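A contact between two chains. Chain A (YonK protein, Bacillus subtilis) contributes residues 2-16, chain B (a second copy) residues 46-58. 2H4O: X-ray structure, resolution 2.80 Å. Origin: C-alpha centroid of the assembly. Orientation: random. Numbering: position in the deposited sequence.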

# COMPACT_ATOMS: atom_id res chain seq x y z
N ALA A 2 13.00 14.10 -5.07
CA ALA A 2 11.83 13.16 -5.08
C ALA A 2 10.61 13.77 -5.77
O ALA A 2 9.63 13.08 -6.09
CB ALA A 2 11.47 12.77 -3.65
N SER A 3 10.66 15.07 -5.97
CA SER A 3 9.57 15.76 -6.63
C SER A 3 9.51 15.25 -8.07
O SER A 3 10.53 15.08 -8.72
CB SER A 3 9.85 17.25 -6.60
OG SER A 3 10.28 17.61 -5.29
N LYS A 4 8.31 15.01 -8.58
CA LYS A 4 8.16 14.53 -9.92
C LYS A 4 6.75 14.68 -10.44
O LYS A 4 5.81 14.92 -9.69
CB LYS A 4 8.55 13.06 -9.96
CG LYS A 4 7.82 12.20 -8.98
CD LYS A 4 8.05 10.74 -9.27
CE LYS A 4 7.64 9.88 -8.07
NZ LYS A 4 7.38 8.44 -8.41
N LYS A 5 6.63 14.54 -11.75
CA LYS A 5 5.36 14.60 -12.45
C LYS A 5 5.07 13.15 -12.90
O LYS A 5 5.86 12.53 -13.58
CB LYS A 5 5.49 15.51 -13.68
CG LYS A 5 4.23 15.62 -14.53
CD LYS A 5 4.52 16.20 -15.91
CE LYS A 5 5.30 17.49 -15.84
NZ LYS A 5 5.95 17.83 -17.15
N VAL A 6 3.95 12.60 -12.50
CA VAL A 6 3.62 11.26 -12.92
C VAL A 6 2.41 11.31 -13.87
O VAL A 6 1.54 12.16 -13.72
CB VAL A 6 3.34 10.37 -11.71
CG2 VAL A 6 2.67 9.14 -12.15
N HIS A 7 2.40 10.45 -14.88
CA HIS A 7 1.30 10.37 -15.83
C HIS A 7 1.04 8.89 -15.97
O HIS A 7 1.91 8.15 -16.40
CB HIS A 7 1.69 10.96 -17.17
CG HIS A 7 0.72 10.64 -18.27
ND1 HIS A 7 -0.64 10.82 -18.14
CD2 HIS A 7 0.91 10.15 -19.52
CE1 HIS A 7 -1.25 10.45 -19.25
NE2 HIS A 7 -0.33 10.04 -20.11
N GLN A 8 -0.14 8.44 -15.62
CA GLN A 8 -0.42 7.02 -15.66
C GLN A 8 -1.76 6.62 -16.28
O GLN A 8 -2.74 7.30 -16.07
CB GLN A 8 -0.33 6.50 -14.24
CG GLN A 8 -0.64 5.07 -14.13
CD GLN A 8 -0.52 4.58 -12.75
OE1 GLN A 8 0.32 5.04 -11.96
NE2 GLN A 8 -1.36 3.61 -12.42
N ILE A 9 -1.79 5.52 -17.05
CA ILE A 9 -3.03 5.01 -17.63
C ILE A 9 -3.33 3.61 -17.07
O ILE A 9 -2.45 2.75 -17.01
CB ILE A 9 -2.94 4.93 -19.16
CG1 ILE A 9 -3.13 6.31 -19.78
CG2 ILE A 9 -3.99 3.99 -19.70
N ASN A 10 -4.58 3.40 -16.66
CA ASN A 10 -5.03 2.13 -16.10
C ASN A 10 -6.09 1.68 -17.06
O ASN A 10 -6.93 2.48 -17.42
CB ASN A 10 -5.67 2.29 -14.71
CG ASN A 10 -4.67 2.75 -13.65
OD1 ASN A 10 -3.95 3.73 -13.83
ND2 ASN A 10 -4.61 2.03 -12.53
N VAL A 11 -6.06 0.42 -17.47
CA VAL A 11 -7.03 -0.12 -18.40
C VAL A 11 -7.39 -1.53 -17.98
O VAL A 11 -6.57 -2.40 -17.93
CB VAL A 11 -6.47 -0.15 -19.87
CG1 VAL A 11 -7.63 -0.08 -20.85
N LYS A 12 -8.65 -1.76 -17.69
CA LYS A 12 -9.08 -3.07 -17.26
C LYS A 12 -10.18 -3.59 -18.16
O LYS A 12 -11.19 -2.93 -18.33
CB LYS A 12 -9.60 -3.00 -15.81
N GLY A 13 -9.99 -4.78 -18.73
CA GLY A 13 -11.00 -5.37 -19.59
C GLY A 13 -10.55 -6.61 -20.36
O GLY A 13 -9.49 -7.15 -20.13
N PHE A 14 -11.37 -7.07 -21.28
CA PHE A 14 -11.03 -8.24 -22.09
C PHE A 14 -10.07 -7.82 -23.20
O PHE A 14 -10.41 -7.00 -24.06
CB PHE A 14 -12.29 -8.83 -22.68
CG PHE A 14 -12.07 -10.09 -23.39
CD1 PHE A 14 -11.98 -11.29 -22.68
CD2 PHE A 14 -11.91 -10.11 -24.77
CE1 PHE A 14 -11.74 -12.50 -23.36
CE2 PHE A 14 -11.67 -11.30 -25.45
CZ PHE A 14 -11.58 -12.49 -24.74
N PHE A 15 -8.87 -8.38 -23.18
CA PHE A 15 -7.83 -8.02 -24.13
C PHE A 15 -7.74 -8.82 -25.42
O PHE A 15 -7.62 -10.03 -25.41
CB PHE A 15 -6.48 -8.08 -23.44
CG PHE A 15 -5.34 -7.69 -24.32
CD1 PHE A 15 -5.36 -6.49 -25.01
CD2 PHE A 15 -4.19 -8.47 -24.39
CE1 PHE A 15 -4.26 -6.07 -25.76
CE2 PHE A 15 -3.08 -8.05 -25.13
CZ PHE A 15 -3.13 -6.84 -25.82
N ASP A 16 -7.80 -8.09 -26.53
CA ASP A 16 -7.71 -8.68 -27.86
C ASP A 16 -6.58 -7.95 -28.58
O ASP A 16 -6.74 -6.81 -29.04
CB ASP A 16 -9.02 -8.49 -28.62
CG ASP A 16 -9.07 -9.32 -29.89
OD1 ASP A 16 -8.33 -9.00 -30.86
OD2 ASP A 16 -9.84 -10.30 -29.92
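Chain B 46-58: NVSITVKEENELP

What sets this contact apart is how fully its hydrogen bonding is carried by backbone: two copies of the YonK protein share one unbroken antiparallel ladder, in which every odd-numbered residue from Lys A5 to Gly A13 exchanges a pair of hydrogen bonds with its partner in chain B. The principle is that of intermolecular sheet formation, in which an extended strand offers its amides and carbonyls to a neighbour of the same kind.

Chain B is extended from Asn B46 to about Asn B55 and runs against the chain A strand at 175°, nearly exactly antiparallel, with the axes approaching to 4.6 Å. The residue numbers of each pair sum to 60, so the register can be followed without a break from Lys A5 opposite Asn B55 to Phe A14 opposite Asn B46. Wide and narrow pairs alternate. At the centre, Ile A9 faces Val B51 with CA atoms 5.2 Å apart; Ile A9 N donates to Val B51 O at 2.8 Å, and Val B51 N returns the bond to Ile A9 O at 2.9 Å. The next pair, Asn A10 and Thr B50, has no such bonds and its CA atoms close to 4.6 Å. Here the alpha hydrogens take part instead: Thr B50 CA lies 3.2 Å from Ile A9 O, and Asn A10 CA 3.3 Å from Ile B49 O.

Alternation sends successive side chains to opposite faces. Along the middle and the B47 end, Ile A9, Val A11, Val B47, Ile B49 and Val B51 share one face and are buried; toward the B55 end the same face carries Lys A5, His A7, Glu B53 and Asn B55. Across the chains, Val A11 CB stands 4.4 Å from Ile B49 CB. On the other face, Gln A8 and Asn A10 lie beside Lys B52 and Thr B50. Gln A8 NE2 donates to Asn A10 OD1 at 3.0 Å within chain A, whereas Asn A10 ND2, 3.5 Å from Thr B50 OG1, has too poor an angle for a hydrogen bond.

The ends add more individual contacts. Lys A4 directs its CA-to-CB bond away from chain B overall, although CB itself lies 3.2 Å from Asn B55 O, and the end of the side chain comes nearer still, bringing NZ within 2.8 Å of Glu B54 OE1 in a salt bridge. Nearby, Ser A3 CB packs 3.7 Å from Leu B57 CD1. At the far end, Gly A13 N reaches Val B47 O at 3.0 Å, and Val B47 N reaches Gly A13 O at 2.8 Å. Chain A turns a corner at this glycine, and the short strand beyond crosses chain B at 88°, placing Phe A15 CB 3.9 Å from Val B47 CG2. Together the two stretches bury 1169 Å².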

# COMPACT_ATOMS: atom_id res chain seq x y z
N ASN B 46 -9.48 -11.27 -19.83
CA ASN B 46 -9.57 -10.20 -18.85
C ASN B 46 -8.21 -9.87 -18.23
O ASN B 46 -7.56 -10.73 -17.64
CB ASN B 46 -10.57 -10.56 -17.75
CG ASN B 46 -11.95 -10.86 -18.30
OD1 ASN B 46 -12.46 -10.13 -19.16
ND2 ASN B 46 -12.57 -11.93 -17.82
N VAL B 47 -7.80 -8.61 -18.36
CA VAL B 47 -6.54 -8.15 -17.79
C VAL B 47 -6.72 -6.82 -17.07
O VAL B 47 -7.75 -6.17 -17.20
CB VAL B 47 -5.45 -8.01 -18.86
CG1 VAL B 47 -5.30 -9.30 -19.65
CG2 VAL B 47 -5.76 -6.85 -19.79
N SER B 48 -5.70 -6.42 -16.32
CA SER B 48 -5.51 -5.02 -15.96
C SER B 48 -4.15 -4.51 -16.42
O SER B 48 -3.12 -5.08 -16.08
CB SER B 48 -5.67 -4.83 -14.45
OG SER B 48 -6.68 -5.67 -13.93
N ILE B 49 -4.16 -3.43 -17.19
CA ILE B 49 -2.93 -2.87 -17.75
C ILE B 49 -2.64 -1.49 -17.18
O ILE B 49 -3.50 -0.61 -17.18
CB ILE B 49 -3.03 -2.80 -19.29
CG1 ILE B 49 -3.47 -4.15 -19.86
CG2 ILE B 49 -1.70 -2.37 -19.88
CD1 ILE B 49 -3.26 -4.27 -21.36
N THR B 50 -1.42 -1.31 -16.69
CA THR B 50 -0.98 -0.02 -16.16
C THR B 50 0.28 0.46 -16.86
O THR B 50 1.28 -0.25 -16.93
CB THR B 50 -0.75 -0.11 -14.64
OG1 THR B 50 -1.92 0.33 -13.95
CG2 THR B 50 0.32 0.89 -14.21
N VAL B 51 0.23 1.68 -17.39
CA VAL B 51 1.37 2.27 -18.08
C VAL B 51 1.62 3.61 -17.39
O VAL B 51 0.78 4.51 -17.36
CB VAL B 51 1.06 2.44 -19.57
CG1 VAL B 51 2.25 3.02 -20.26
CG2 VAL B 51 0.69 1.09 -20.18
N LYS B 52 2.79 3.72 -16.80
CA LYS B 52 3.14 4.89 -16.03
C LYS B 52 4.38 5.47 -16.66
O LYS B 52 5.20 4.73 -17.18
CB LYS B 52 3.41 4.48 -14.55
CG LYS B 52 3.65 5.60 -13.55
CD LYS B 52 4.76 5.28 -12.58
CE LYS B 52 4.39 4.22 -11.58
NZ LYS B 52 5.56 3.76 -10.76
N GLU B 53 4.48 6.79 -16.62
CA GLU B 53 5.60 7.51 -17.14
C GLU B 53 5.84 8.64 -16.17
O GLU B 53 4.98 9.49 -16.03
CB GLU B 53 5.28 8.11 -18.49
CG GLU B 53 6.37 9.05 -18.96
CD GLU B 53 5.91 10.06 -20.01
OE1 GLU B 53 6.76 10.84 -20.49
OE2 GLU B 53 4.70 10.07 -20.36
N GLU B 54 6.97 8.67 -15.49
CA GLU B 54 7.22 9.76 -14.57
C GLU B 54 8.45 10.61 -14.95
O GLU B 54 9.49 10.08 -15.26
CB GLU B 54 7.32 9.21 -13.14
CG GLU B 54 8.19 7.98 -12.97
CD GLU B 54 8.41 7.61 -11.51
OE1 GLU B 54 7.46 7.08 -10.88
OE2 GLU B 54 9.54 7.88 -11.00
N ASN B 55 8.32 11.92 -14.94
CA ASN B 55 9.43 12.79 -15.30
C ASN B 55 9.78 13.70 -14.15
O ASN B 55 9.24 13.56 -13.07
CB ASN B 55 9.03 13.63 -16.49
CG ASN B 55 8.30 12.83 -17.54
OD1 ASN B 55 8.88 11.95 -18.18
ND2 ASN B 55 7.01 13.12 -17.73
N GLU B 56 10.69 14.64 -14.40
CA GLU B 56 11.15 15.57 -13.37
C GLU B 56 10.32 16.85 -13.40
O GLU B 56 9.68 17.16 -14.41
CB GLU B 56 12.59 15.94 -13.62
CG GLU B 56 13.56 14.82 -13.46
CD GLU B 56 13.85 14.55 -12.01
OE1 GLU B 56 14.82 13.80 -11.71
OE2 GLU B 56 13.10 15.11 -11.17
N LEU B 57 10.35 17.59 -12.30
CA LEU B 57 9.58 18.81 -12.24
C LEU B 57 10.39 19.99 -12.76
O LEU B 57 11.53 20.18 -12.34
CB LEU B 57 9.16 19.13 -10.81
CG LEU B 57 7.96 18.44 -10.19
CD1 LEU B 57 7.63 19.10 -8.86
CD2 LEU B 57 6.80 18.54 -11.14
N PRO B 58 9.79 20.80 -13.65
CA PRO B 58 10.48 21.97 -14.19
C PRO B 58 10.85 22.90 -13.01
O PRO B 58 9.98 23.36 -12.26
CB PRO B 58 9.44 22.57 -15.14
CG PRO B 58 8.15 22.21 -14.49
CD PRO B 58 8.40 20.76 -14.14